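Local coordinates for protein versicolorin reductase (Brucella melitensis, PDB 4NIM) that probably catalyses an NAD(P)-dependent oxidation or reduction as a member of the short-chain dehydrogenase/reductase family, its physiological substrate being unestablished, at residues Q25-G28 against A29-R33; V77-C80 against R81-V84; R106-I109 against L110-S113; I132-A135 against I136-F139. All coordinates share one frame; numbering follows the deposited sequence. Where two conformers were deposited one is given.

Contact 1 of 4, residues Q25-G28 against A29-R33; sequences QGLG and AATAR
The carbonyls of G26, L27 and G28 accept hydrogen bonds from the backbone N-H groups of A30, T31 and A32, the i to i+4 pattern of an alpha-helix, and A29 N makes a weak one to Q25 O. The side chain of T31 doubles the middle bond. Its OG1 stands beside its own backbone N (chi1 -57°) and turns back along the helix to donate to L27 O at 2.8 Å. T31 N donates to the same L27 O at 2.9 Å, from the opposite face of the carbonyl plane. Two donors therefore grip this oxygen. L27 CD1 packs on T31 OG1 at 3.6 Å.

R33 reaches back over the turn. Water 1 accepts from R33 NH2 and donates to G26 O (2.9 Å). One face of the guanidinium lies over A29 O.

G26 and G28 are the last two glycines of the TGxxxGxG motif, which in this family binds the dinucleotide cofactor. Q25 OE1 is hydrogen-bonded to K52. Helix 26-37 connects parallel strands 17-20 and 42-47 in a beta-alpha-beta unit. L27, A30 and T31 face helix 234-245, while A29, A32 and R33 face helix 50-63.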
ATOM      1  N   GLN A  25       3.460  -3.769  11.748  1.00 35.56           N
ATOM      2  CA  GLN A  25       4.708  -4.485  11.562  1.00 36.21           C
ATOM      3  C   GLN A  25       5.094  -4.399  10.081  1.00 34.05           C
ATOM      4  O   GLN A  25       4.367  -3.828   9.254  1.00 31.34           O
ATOM      5  CB  GLN A  25       4.523  -5.930  11.979  1.00 39.46           C
ATOM      6  CG  GLN A  25       3.315  -6.606  11.322  1.00 41.78           C
ATOM      7  CD  GLN A  25       3.016  -7.954  11.943  1.00 47.62           C
ATOM      8  OE1 GLN A  25       3.633  -8.348  12.936  1.00 50.50           O
ATOM      9  NE2 GLN A  25       2.068  -8.678  11.360  1.00 51.69           N
ATOM     10  N   GLY A  26       6.249  -4.960   9.762  1.00 33.59           N
ATOM     11  CA  GLY A  26       6.635  -5.190   8.375  1.00 33.01           C
ATOM     12  C   GLY A  26       6.753  -3.899   7.588  1.00 30.43           C
ATOM     13  O   GLY A  26       7.231  -2.882   8.093  1.00 29.20           O
ATOM     14  N   LEU A  27       6.350  -3.948   6.328  1.00 28.92           N
ATOM     15  CA  LEU A  27       6.585  -2.803   5.446  1.00 27.29           C
ATOM     16  C   LEU A  27       5.814  -1.548   5.857  1.00 24.87           C
ATOM     17  O   LEU A  27       6.359  -0.442   5.801  1.00 23.79           O
ATOM     18  CB  LEU A  27       6.284  -3.174   3.999  1.00 26.57           C
ATOM     19  CG  LEU A  27       6.284  -2.037   2.971  1.00 25.95           C
ATOM     20  CD1 LEU A  27       7.650  -1.363   2.931  1.00 26.76           C
ATOM     21  CD2 LEU A  27       5.884  -2.582   1.593  1.00 26.16           C
ATOM     22  N   GLY A  28       4.572  -1.710   6.288  1.00 23.44           N
ATOM     23  CA  GLY A  28       3.783  -0.542   6.658  1.00 23.10           C
ATOM     24  C   GLY A  28       4.415   0.167   7.873  1.00 22.83           C
ATOM     25  O   GLY A  28       4.413   1.395   7.965  1.00 22.30           O
ATOM     26  N   ALA A  29       4.957  -0.605   8.802  1.00 24.08           N
ATOM     27  CA  ALA A  29       5.577   0.004  10.007  1.00 25.95           C
ATOM     28  C   ALA A  29       6.873   0.698   9.651  1.00 26.04           C
ATOM     29  O   ALA A  29       7.162   1.803  10.156  1.00 26.36           O
ATOM     30  CB  ALA A  29       5.848  -1.049  11.058  1.00 28.47           C
ATOM     31  N   ALA A  30       7.674   0.039   8.813  1.00 27.00           N
ATOM     32  CA  ALA A  30       8.901   0.639   8.308  1.00 27.36           C
ATOM     33  C   ALA A  30       8.615   1.978   7.596  1.00 26.48           C
ATOM     34  O   ALA A  30       9.347   2.986   7.782  1.00 24.71           O
ATOM     35  CB  ALA A  30       9.629  -0.326   7.385  1.00 27.83           C
ATOM     36  N   THR A  31       7.564   1.969   6.777  1.00 25.04           N
ATOM     37  CA  THR A  31       7.136   3.165   6.066  1.00 24.31           C
ATOM     38  C   THR A  31       6.727   4.277   7.070  1.00 24.22           C
ATOM     39  O   THR A  31       7.126   5.451   6.920  1.00 24.05           O
ATOM     40  CB  THR A  31       5.993   2.826   5.058  1.00 23.94           C
ATOM     41  OG1 THR A  31       6.463   1.812   4.141  1.00 24.59           O
ATOM     42  CG2 THR A  31       5.582   4.040   4.292  1.00 22.87           C
ATOM     43  N   ALA A  32       5.921   3.916   8.075  1.00 24.02           N
ATOM     44  CA  ALA A  32       5.437   4.894   9.044  1.00 24.53           C
ATOM     45  C   ALA A  32       6.640   5.491   9.816  1.00 25.52           C
ATOM     46  O   ALA A  32       6.740   6.701   9.934  1.00 24.83           O
ATOM     47  CB  ALA A  32       4.400   4.284  10.012  1.00 24.58           C
ATOM     48  N   ARG A  33       7.553   4.633  10.261  1.00 26.74           N
ATOM     49  CA  ARG A  33       8.779   5.076  10.917  1.00 28.83           C
ATOM     50  C   ARG A  33       9.588   6.045  10.062  1.00 28.49           C
ATOM     51  O   ARG A  33      10.034   7.097  10.548  1.00 27.35           O
ATOM     52  CB  ARG A  33       9.655   3.877  11.319  1.00 32.81           C
ATOM     53  CG  ARG A  33       9.114   3.113  12.520  1.00 37.49           C
ATOM     54  CD  ARG A  33      10.203   2.269  13.202  1.00 42.34           C
ATOM     55  NE  ARG A  33      10.592   1.212  12.278  1.00 46.35           N
ATOM     56  CZ  ARG A  33       9.971   0.032  12.158  1.00 46.93           C
ATOM     57  NH1 ARG A  33       8.952  -0.278  12.967  1.00 50.09           N
ATOM     58  NH2 ARG A  33      10.384  -0.847  11.243  1.00 42.02           N
TER
HETATM   59  O   HOH W   1       9.190  -2.950  10.223  1.00 31.83           O

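Contact 2 of 4, residues V77-C80 against R81-V84; sequences VEDC and RRIV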
ATOM      1  N   VAL A  77     -15.363  -3.380   4.741  1.00 22.71           N
ATOM      2  CA  VAL A  77     -15.317  -2.075   4.085  1.00 23.00           C
ATOM      3  C   VAL A  77     -15.577  -0.896   5.066  1.00 23.40           C
ATOM      4  O   VAL A  77     -15.005   0.173   4.928  1.00 21.80           O
ATOM      5  CB  VAL A  77     -16.241  -2.033   2.857  1.00 23.58           C
ATOM      6  CG1 VAL A  77     -16.294  -0.640   2.225  1.00 23.41           C
ATOM      7  CG2 VAL A  77     -15.733  -3.014   1.798  1.00 24.49           C
ATOM      8  N   GLU A  78     -16.405  -1.103   6.085  1.00 25.08           N
ATOM      9  CA  GLU A  78     -16.673  -0.040   7.067  1.00 26.84           C
ATOM     10  C   GLU A  78     -15.419   0.290   7.899  1.00 24.90           C
ATOM     11  O   GLU A  78     -15.227   1.430   8.312  1.00 24.88           O
ATOM     12  CB  GLU A  78     -17.870  -0.446   7.979  1.00 31.28           C
ATOM     13  CG  GLU A  78     -18.747   0.730   8.390  1.00 37.91           C
ATOM     14  CD  GLU A  78     -19.876   0.334   9.359  1.00 44.79           C
ATOM     15  OE1 GLU A  78     -20.424  -0.807   9.252  1.00 49.67           O
ATOM     16  OE2 GLU A  78     -20.206   1.156  10.249  1.00 49.52           O
ATOM     17  N   ASP A  79     -14.585  -0.723   8.158  1.00 23.79           N
ATOM     18  CA  ASP A  79     -13.302  -0.544   8.829  1.00 23.94           C
ATOM     19  C   ASP A  79     -12.366   0.283   7.935  1.00 22.63           C
ATOM     20  O   ASP A  79     -11.677   1.214   8.401  1.00 22.75           O
ATOM     21  CB  ASP A  79     -12.657  -1.883   9.180  1.00 24.25           C
ATOM     22  CG  ASP A  79     -13.230  -2.515  10.420  1.00 25.94           C
ATOM     23  OD1 ASP A  79     -14.176  -1.956  11.040  1.00 27.74           O
ATOM     24  OD2 ASP A  79     -12.683  -3.561  10.829  1.00 26.92           O
ATOM     25  N   CYS A  80     -12.381  -0.010   6.652  1.00 21.04           N
ATOM     26  CA  CYS A  80     -11.626   0.767   5.679  1.00 20.79           C
ATOM     27  C   CYS A  80     -12.017   2.229   5.734  1.00 21.31           C
ATOM     28  O   CYS A  80     -11.153   3.126   5.830  1.00 21.22           O
ATOM     29  CB  CYS A  80     -11.829   0.223   4.248  1.00 20.63           C
ATOM     30  SG  CYS A  80     -11.102  -1.431   4.069  1.00 21.35           S
ATOM     31  N   ARG A  81     -13.315   2.475   5.695  1.00 22.14           N
ATOM     32  CA  ARG A  81     -13.806   3.844   5.799  1.00 23.19           C
ATOM     33  C   ARG A  81     -13.417   4.528   7.119  1.00 22.97           C
ATOM     34  O   ARG A  81     -13.079   5.711   7.094  1.00 22.39           O
ATOM     35  CB  ARG A  81     -15.305   3.906   5.584  1.00 24.93           C
ATOM     36  CG  ARG A  81     -15.688   3.462   4.184  1.00 26.27           C
ATOM     37  CD  ARG A  81     -17.186   3.314   4.093  1.00 29.19           C
ATOM     38  NE  ARG A  81     -17.560   3.249   2.704  1.00 32.60           N
ATOM     39  CZ  ARG A  81     -18.619   2.639   2.225  1.00 34.68           C
ATOM     40  NH1 ARG A  81     -19.435   1.964   3.036  1.00 40.74           N
ATOM     41  NH2 ARG A  81     -18.832   2.686   0.908  1.00 35.09           N
ATOM     42  N   ARG A  82     -13.471   3.785   8.226  1.00 24.10           N
ATOM     43  CA  ARG A  82     -13.135   4.346   9.544  0.50 25.33           C
ATOM     44  C   ARG A  82     -11.681   4.810   9.638  1.00 24.40           C
ATOM     45  O   ARG A  82     -11.381   5.797  10.340  1.00 23.99           O
ATOM     46  CB  ARG A  82     -13.456   3.360  10.672  0.50 27.52           C
ATOM     47  CG  ARG A  82     -13.463   4.001  12.058  0.50 30.14           C
ATOM     48  CD  ARG A  82     -14.288   3.199  13.060  0.50 31.92           C
ATOM     49  NE  ARG A  82     -13.787   1.840  13.213  0.50 33.23           N
ATOM     50  CZ  ARG A  82     -14.376   0.770  12.693  0.50 33.24           C
ATOM     51  NH1 ARG A  82     -15.501   0.891  11.996  0.50 33.29           N
ATOM     52  NH2 ARG A  82     -13.826  -0.423  12.867  0.50 33.90           N
ATOM     53  N   ILE A  83     -10.771   4.134   8.926  1.00 22.62           N
ATOM     54  CA  ILE A  83      -9.374   4.531   8.950  1.00 22.09           C
ATOM     55  C   ILE A  83      -9.189   5.965   8.492  1.00 21.63           C
ATOM     56  O   ILE A  83      -8.538   6.822   9.163  1.00 21.28           O
ATOM     57  CB  ILE A  83      -8.525   3.596   8.088  1.00 22.32           C
ATOM     58  CG1 ILE A  83      -8.502   2.203   8.735  1.00 22.79           C
ATOM     59  CG2 ILE A  83      -7.118   4.132   7.960  1.00 22.17           C
ATOM     60  CD1 ILE A  83      -8.081   1.119   7.790  1.00 22.67           C
ATOM     61  N   VAL A  84      -9.765   6.241   7.350  1.00 20.94           N
ATOM     62  CA  VAL A  84      -9.660   7.560   6.758  1.00 21.54           C
ATOM     63  C   VAL A  84     -10.482   8.575   7.576  1.00 21.28           C
ATOM     64  O   VAL A  84      -9.986   9.702   7.829  1.00 21.17           O
ATOM     65  CB  VAL A  84     -10.081   7.556   5.279  1.00 20.87           C
ATOM     66  CG1 VAL A  84     -10.106   8.975   4.728  1.00 21.40           C
ATOM     67  CG2 VAL A  84      -9.137   6.702   4.472  1.00 20.84           C
TER
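R81 reaches back along helix 77-91 to V77, one turn earlier. Its CB lies near E78 O (3.7 Å). CG sits beside the backbone N (chi1 -63°) and passes V77 O at 3.4 Å. CD remains near that same oxygen. The extended chain from CG to NE carries the guanidinium to V77 CG1. NE is 4.1 Å from V77 CG1 and NH1 4.2 Å. CZ is 4.0 Å from it, and this methyl stands over the centre of one guanidinium face. It is an apolar contact with a flat charged group, and the two side chains run obliquely to each other.

The other arginine meets an acid. R82 and D79 lie side by side and point the same way, with the R82 chain bent at chi3 (59°). R82 NH2 and D79 OD1 form a salt bridge. The modelled spacing is implausibly short and R82 has two conformers, so its exact geometry is doubtful. In the conformer given, the two planes are nearly perpendicular (87°). D79 OD2 accepts from D73 N, which ties the acid to the loop before the helix. Backbone bonds R81 N to V77 O (3.0 Å) and R82 N to E78 O (2.9 Å) hold the turn.

V77 and C80 pack on helix 114-142. The two arginines thus play different parts: R81 contributes a flat face to packing, whereas R82 probably offers its charge to D79.

Contact 3 of 4, residues R106-I109 against L110-S113; sequences RGTI and LDTS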
ATOM      1  N   ARG A 106      -1.930 -18.605  -0.245  1.00 21.20           N
ATOM      2  CA  ARG A 106      -1.558 -19.423  -1.383  1.00 21.10           C
ATOM      3  C   ARG A 106      -2.679 -20.318  -1.867  1.00 20.22           C
ATOM      4  O   ARG A 106      -3.555 -20.689  -1.105  1.00 20.12           O
ATOM      5  CB  ARG A 106      -0.357 -20.306  -0.983  1.00 22.59           C
ATOM      6  CG  ARG A 106       0.894 -19.466  -0.726  1.00 25.10           C
ATOM      7  CD  ARG A 106       1.957 -20.166   0.094  1.00 27.65           C
ATOM      8  NE  ARG A 106       1.350 -20.420   1.402  1.00 32.63           N
ATOM      9  CZ  ARG A 106       1.207 -21.608   2.004  1.00 33.31           C
ATOM     10  NH1 ARG A 106       1.725 -22.718   1.481  1.00 35.35           N
ATOM     11  NH2 ARG A 106       0.549 -21.666   3.165  1.00 34.11           N
ATOM     12  N   GLY A 107      -2.579 -20.736  -3.118  1.00 19.37           N
ATOM     13  CA  GLY A 107      -3.493 -21.672  -3.692  1.00 19.24           C
ATOM     14  C   GLY A 107      -3.297 -21.744  -5.180  1.00 19.09           C
ATOM     15  O   GLY A 107      -2.982 -20.725  -5.840  1.00 17.90           O
ATOM     16  N   THR A 108      -3.519 -22.926  -5.739  1.00 19.55           N
ATOM     17  CA  THR A 108      -3.503 -23.082  -7.188  1.00 19.35           C
ATOM     18  C   THR A 108      -4.902 -22.864  -7.782  1.00 19.55           C
ATOM     19  O   THR A 108      -5.928 -22.808  -7.044  1.00 18.85           O
ATOM     20  CB  THR A 108      -3.066 -24.493  -7.618  1.00 20.22           C
ATOM     21  OG1 THR A 108      -4.068 -25.440  -7.243  1.00 20.27           O
ATOM     22  CG2 THR A 108      -1.746 -24.890  -6.986  1.00 20.57           C
ATOM     23  N   ILE A 109      -4.929 -22.801  -9.122  1.00 18.05           N
ATOM     24  CA  ILE A 109      -6.198 -22.699  -9.845  1.00 18.06           C
ATOM     25  C   ILE A 109      -7.088 -23.899  -9.516  1.00 18.35           C
ATOM     26  O   ILE A 109      -8.291 -23.799  -9.587  1.00 17.99           O
ATOM     27  CB  ILE A 109      -6.000 -22.509 -11.376  1.00 18.27           C
ATOM     28  CG1 ILE A 109      -7.326 -22.196 -12.090  1.00 17.89           C
ATOM     29  CG2 ILE A 109      -5.404 -23.752 -12.003  1.00 18.84           C
ATOM     30  CD1 ILE A 109      -7.998 -20.939 -11.622  1.00 17.96           C
ATOM     31  N   LEU A 110      -6.498 -25.026  -9.114  1.00 18.49           N
ATOM     32  CA  LEU A 110      -7.286 -26.238  -8.884  1.00 19.82           C
ATOM     33  C   LEU A 110      -7.916 -26.307  -7.499  1.00 20.13           C
ATOM     34  O   LEU A 110      -9.019 -26.846  -7.355  1.00 21.21           O
ATOM     35  CB  LEU A 110      -6.413 -27.489  -9.098  1.00 20.01           C
ATOM     36  CG  LEU A 110      -6.076 -27.903 -10.518  1.00 20.43           C
ATOM     37  CD1 LEU A 110      -5.061 -29.026 -10.535  1.00 21.10           C
ATOM     38  CD2 LEU A 110      -7.368 -28.360 -11.163  1.00 21.93           C
ATOM     39  N   ASP A 111      -7.215 -25.808  -6.480  1.00 19.98           N
ATOM     40  CA  ASP A 111      -7.642 -26.104  -5.106  0.50 20.78           C
ATOM     41  C   ASP A 111      -8.025 -24.865  -4.243  1.00 20.34           C
ATOM     42  O   ASP A 111      -8.571 -25.021  -3.168  1.00 20.28           O
ATOM     43  CB  ASP A 111      -6.626 -27.043  -4.426  0.50 21.36           C
ATOM     44  CG  ASP A 111      -6.537 -28.446  -5.100  0.50 22.15           C
ATOM     45  OD1 ASP A 111      -7.518 -28.957  -5.733  0.50 22.53           O
ATOM     46  OD2 ASP A 111      -5.458 -29.071  -4.978  0.50 22.67           O
ATOM     47  N   THR A 112      -7.866 -23.653  -4.772  1.00 18.94           N
ATOM     48  CA  THR A 112      -8.265 -22.418  -4.076  1.00 18.61           C
ATOM     49  C   THR A 112      -9.760 -22.411  -3.764  1.00 19.22           C
ATOM     50  O   THR A 112     -10.595 -22.674  -4.661  1.00 19.92           O
ATOM     51  CB  THR A 112      -7.917 -21.192  -4.938  1.00 17.62           C
ATOM     52  OG1 THR A 112      -6.479 -21.082  -5.030  1.00 17.49           O
ATOM     53  CG2 THR A 112      -8.501 -19.911  -4.351  1.00 17.81           C
ATOM     54  N   SER A 113     -10.080 -22.170  -2.506  1.00 18.70           N
ATOM     55  CA  SER A 113     -11.461 -22.048  -2.047  1.00 19.06           C
ATOM     56  C   SER A 113     -12.048 -20.694  -2.418  1.00 18.82           C
ATOM     57  O   SER A 113     -11.320 -19.737  -2.624  1.00 18.12           O
ATOM     58  CB  SER A 113     -11.561 -22.227  -0.524  1.00 19.62           C
ATOM     59  OG  SER A 113     -10.935 -21.133   0.169  1.00 20.84           O
TER
HETATM   60  O   HOH W   2      -4.912 -18.879  -5.282  1.00 17.00           O
HETATM   61  O   HOH W   3      -3.368 -27.811  -6.625  1.00 23.57           O
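T108 meets L110, D111 and T112 through both of its oxygens. Two backbone N-H groups donate to the hydroxyl: L110 N to T108 OG1 at 3.1 Å, and D111 N to T108 OG1 at 3.3 Å. The T108 hydroxyl sits between its own backbone N and carbonyl carbon (chi1 68°), which brings it over the turn that follows. The carbonyl of T108 takes T112 N at 3.1 Å, and D111 N adds a weak bond to it.

A hydroxyl also donates to this carbonyl. T112 OG1 reaches T108 O at 2.7 Å from above the carbonyl plane, 42° out of it. T112 N comes much closer to that plane, tilted by 16°. T112 thus holds one oxygen with both its backbone and its side chain.

The backbone N-H bonds to the T108 hydroxyl and carbonyl make an ST motif, to which the T112 hydroxyl bond is an addition. It lies in the loop between strand 96-99 and helix 114-142 of the Rossmann fold. S113 follows as the N-cap of that helix, its OG accepting from L116 N.

Two waters extend the polar network. Water 2 donates to G107 O and to T112 OG1, so the T112 hydroxyl both gives and accepts. Water 3 hydrogen-bonds to T108 OG1 and donates to D111 OD2 (2.9 Å), in the D111 conformer given.

Apolar contact is slight. I109 CG2 and L110 CG are 4.5 Å apart, and both side chains touch L277 at the C-terminus. Backbone bonds from G107 to F162 and A164 tie this part of the loop to the start of helix 164-183.

Contact 4 of 4, residues I132-A135 against I136-F139; sequences IQEA and IKLF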
ATOM      1  N   ILE A 132      -9.009   4.464  -1.069  1.00 16.34           N
ATOM      2  CA  ILE A 132      -8.768   5.465  -2.088  1.00 16.67           C
ATOM      3  C   ILE A 132     -10.003   6.356  -2.238  1.00 16.62           C
ATOM      4  O   ILE A 132      -9.873   7.583  -2.295  1.00 16.89           O
ATOM      5  CB  ILE A 132      -8.379   4.822  -3.437  1.00 16.63           C
ATOM      6  CG1 ILE A 132      -6.949   4.263  -3.378  1.00 16.75           C
ATOM      7  CG2 ILE A 132      -8.438   5.839  -4.576  1.00 16.67           C
ATOM      8  CD1 ILE A 132      -6.602   3.273  -4.477  1.00 16.77           C
ATOM      9  N   GLN A 133     -11.178   5.734  -2.353  1.00 17.24           N
ATOM     10  CA  GLN A 133     -12.447   6.484  -2.411  1.00 17.27           C
ATOM     11  C   GLN A 133     -12.501   7.536  -1.293  1.00 17.55           C
ATOM     12  O   GLN A 133     -12.816   8.714  -1.546  1.00 17.35           O
ATOM     13  CB  GLN A 133     -13.620   5.533  -2.321  1.00 17.40           C
ATOM     14  CG  GLN A 133     -15.004   6.175  -2.277  1.00 18.31           C
ATOM     15  CD  GLN A 133     -16.081   5.159  -2.544  1.00 18.68           C
ATOM     16  OE1 GLN A 133     -16.264   4.687  -3.688  1.00 20.25           O
ATOM     17  NE2 GLN A 133     -16.814   4.820  -1.522  1.00 18.77           N
ATOM     18  N   GLU A 134     -12.302   7.093  -0.065  1.00 17.68           N
ATOM     19  CA  GLU A 134     -12.401   8.007   1.057  1.00 18.24           C
ATOM     20  C   GLU A 134     -11.305   9.066   1.061  1.00 18.04           C
ATOM     21  O   GLU A 134     -11.550  10.208   1.456  1.00 18.23           O
ATOM     22  CB  GLU A 134     -12.408   7.250   2.401  1.00 19.23           C
ATOM     23  CG  GLU A 134     -13.652   6.417   2.625  1.00 20.13           C
ATOM     24  CD  GLU A 134     -14.920   7.241   2.526  1.00 21.32           C
ATOM     25  OE1 GLU A 134     -15.029   8.284   3.171  1.00 22.39           O
ATOM     26  OE2 GLU A 134     -15.830   6.854   1.762  1.00 23.07           O
ATOM     27  N   ALA A 135     -10.080   8.687   0.695  1.00 16.80           N
ATOM     28  CA  ALA A 135      -8.973   9.669   0.695  1.00 16.79           C
ATOM     29  C   ALA A 135      -9.236  10.760  -0.352  1.00 16.54           C
ATOM     30  O   ALA A 135      -9.084  11.946  -0.086  1.00 17.10           O
ATOM     31  CB  ALA A 135      -7.652   8.972   0.422  1.00 16.40           C
ATOM     32  N   ILE A 136      -9.726  10.370  -1.521  1.00 16.29           N
ATOM     33  CA  ILE A 136      -9.975  11.348  -2.557  1.00 16.83           C
ATOM     34  C   ILE A 136     -11.120  12.290  -2.173  1.00 17.35           C
ATOM     35  O   ILE A 136     -11.066  13.471  -2.491  1.00 18.88           O
ATOM     36  CB  ILE A 136     -10.246  10.655  -3.932  1.00 16.82           C
ATOM     37  CG1 ILE A 136      -8.954   9.995  -4.434  1.00 16.80           C
ATOM     38  CG2 ILE A 136     -10.805  11.641  -4.963  1.00 17.02           C
ATOM     39  CD1 ILE A 136      -9.177   9.111  -5.667  1.00 16.78           C
ATOM     40  N   LYS A 137     -12.091  11.822  -1.403  1.00 17.10           N
ATOM     41  CA  LYS A 137     -13.137  12.712  -0.939  1.00 17.40           C
ATOM     42  C   LYS A 137     -12.509  13.824  -0.025  1.00 17.88           C
ATOM     43  O   LYS A 137     -12.844  14.989  -0.158  1.00 17.99           O
ATOM     44  CB  LYS A 137     -14.193  11.942  -0.167  1.00 17.96           C
ATOM     45  CG  LYS A 137     -15.120  11.053  -1.030  1.00 18.18           C
ATOM     46  CD  LYS A 137     -16.044  10.219  -0.142  1.00 18.95           C
ATOM     47  CE  LYS A 137     -16.863   9.192  -0.946  1.00 19.78           C
ATOM     48  NZ  LYS A 137     -17.634   8.277  -0.062  1.00 20.75           N
ATOM     49  N   LEU A 138     -11.580  13.456   0.839  1.00 17.78           N
ATOM     50  CA  LEU A 138     -10.886  14.475   1.686  1.00 19.01           C
ATOM     51  C   LEU A 138      -9.973  15.369   0.852  1.00 19.31           C
ATOM     52  O   LEU A 138      -9.909  16.579   1.080  1.00 20.45           O
ATOM     53  CB  LEU A 138     -10.080  13.808   2.789  1.00 19.15           C
ATOM     54  CG  LEU A 138     -10.915  13.036   3.817  1.00 19.76           C
ATOM     55  CD1 LEU A 138     -10.009  12.595   4.960  1.00 20.48           C
ATOM     56  CD2 LEU A 138     -12.094  13.845   4.305  1.00 20.31           C
ATOM     57  N   PHE A 139      -9.236  14.784  -0.093  1.00 20.10           N
ATOM     58  CA  PHE A 139      -8.354  15.596  -0.923  1.00 20.31           C
ATOM     59  C   PHE A 139      -9.172  16.681  -1.629  1.00 20.76           C
ATOM     60  O   PHE A 139      -8.796  17.859  -1.602  1.00 21.25           O
ATOM     61  CB  PHE A 139      -7.622  14.786  -1.952  1.00 19.97           C
ATOM     62  CG  PHE A 139      -6.643  13.764  -1.389  1.00 19.74           C
ATOM     63  CD1 PHE A 139      -5.983  13.948  -0.171  1.00 20.11           C
ATOM     64  CD2 PHE A 139      -6.326  12.645  -2.159  1.00 19.62           C
ATOM     65  CE1 PHE A 139      -5.069  13.001   0.282  1.00 20.21           C
ATOM     66  CE2 PHE A 139      -5.432  11.694  -1.715  1.00 19.38           C
ATOM     67  CZ  PHE A 139      -4.796  11.887  -0.489  1.00 20.05           C
TER
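A135 meets F139 one turn further along helix 114-142. F139 N donates to A135 O at 2.8 Å, with an N-H...O angle of 164°. The F139 ring turns back over the same carbonyl, and A135 O lies 3.3 Å above the ring plane, offset toward the rim. A135 CB also touches ring atom F139 CE2.

I136 pairs with I132 one turn back by a like backbone bond, I136 N to I132 O, but through aliphatic side chains. These lie side by side and point the same way, with I132 CG2 and I136 CD1 in van der Waals contact at 3.5 Å.

This helix packs against the parallel sheet of the Rossmann fold. I132 and F139 touch strand 147-153, and I132 and I136 reach helix 164-183.

K137 lies on the polar side. Its extended chain runs beside Q133, K137 CE resting 3.8 Å from Q133 CG. The ammonium ends at E134, where K137 NZ and E134 OE2 form a salt bridge of 2.9 Å. The lysine approaches on the syn side, 27° out of the carboxylate plane. A bend in E134 at chi2 (-56°) brings the acid round to it. The E134 chain also touches R81 and V84 of helix 77-91.

How the contacts relate
The contacts follow one another along the chain, and each is local. Contact 1 lies in helix 26-37, contact 2 in helix 77-91 and contact 4 in helix 114-142, all helices of one Rossmann fold around a seven-stranded parallel sheet. Contact 3 lies in the loop leading into the helix of contact 4, yet their centres are 34 Å apart because that helix is long. Contacts 2 and 4 are neighbours, with centres 11 Å apart. They touch directly: V84 CG1 packs on L138 CD1 at 3.6 Å. Contact 1 stands about 19 Å from contact 2 between centres, at the glycine-rich turn that probably receives the cofactor.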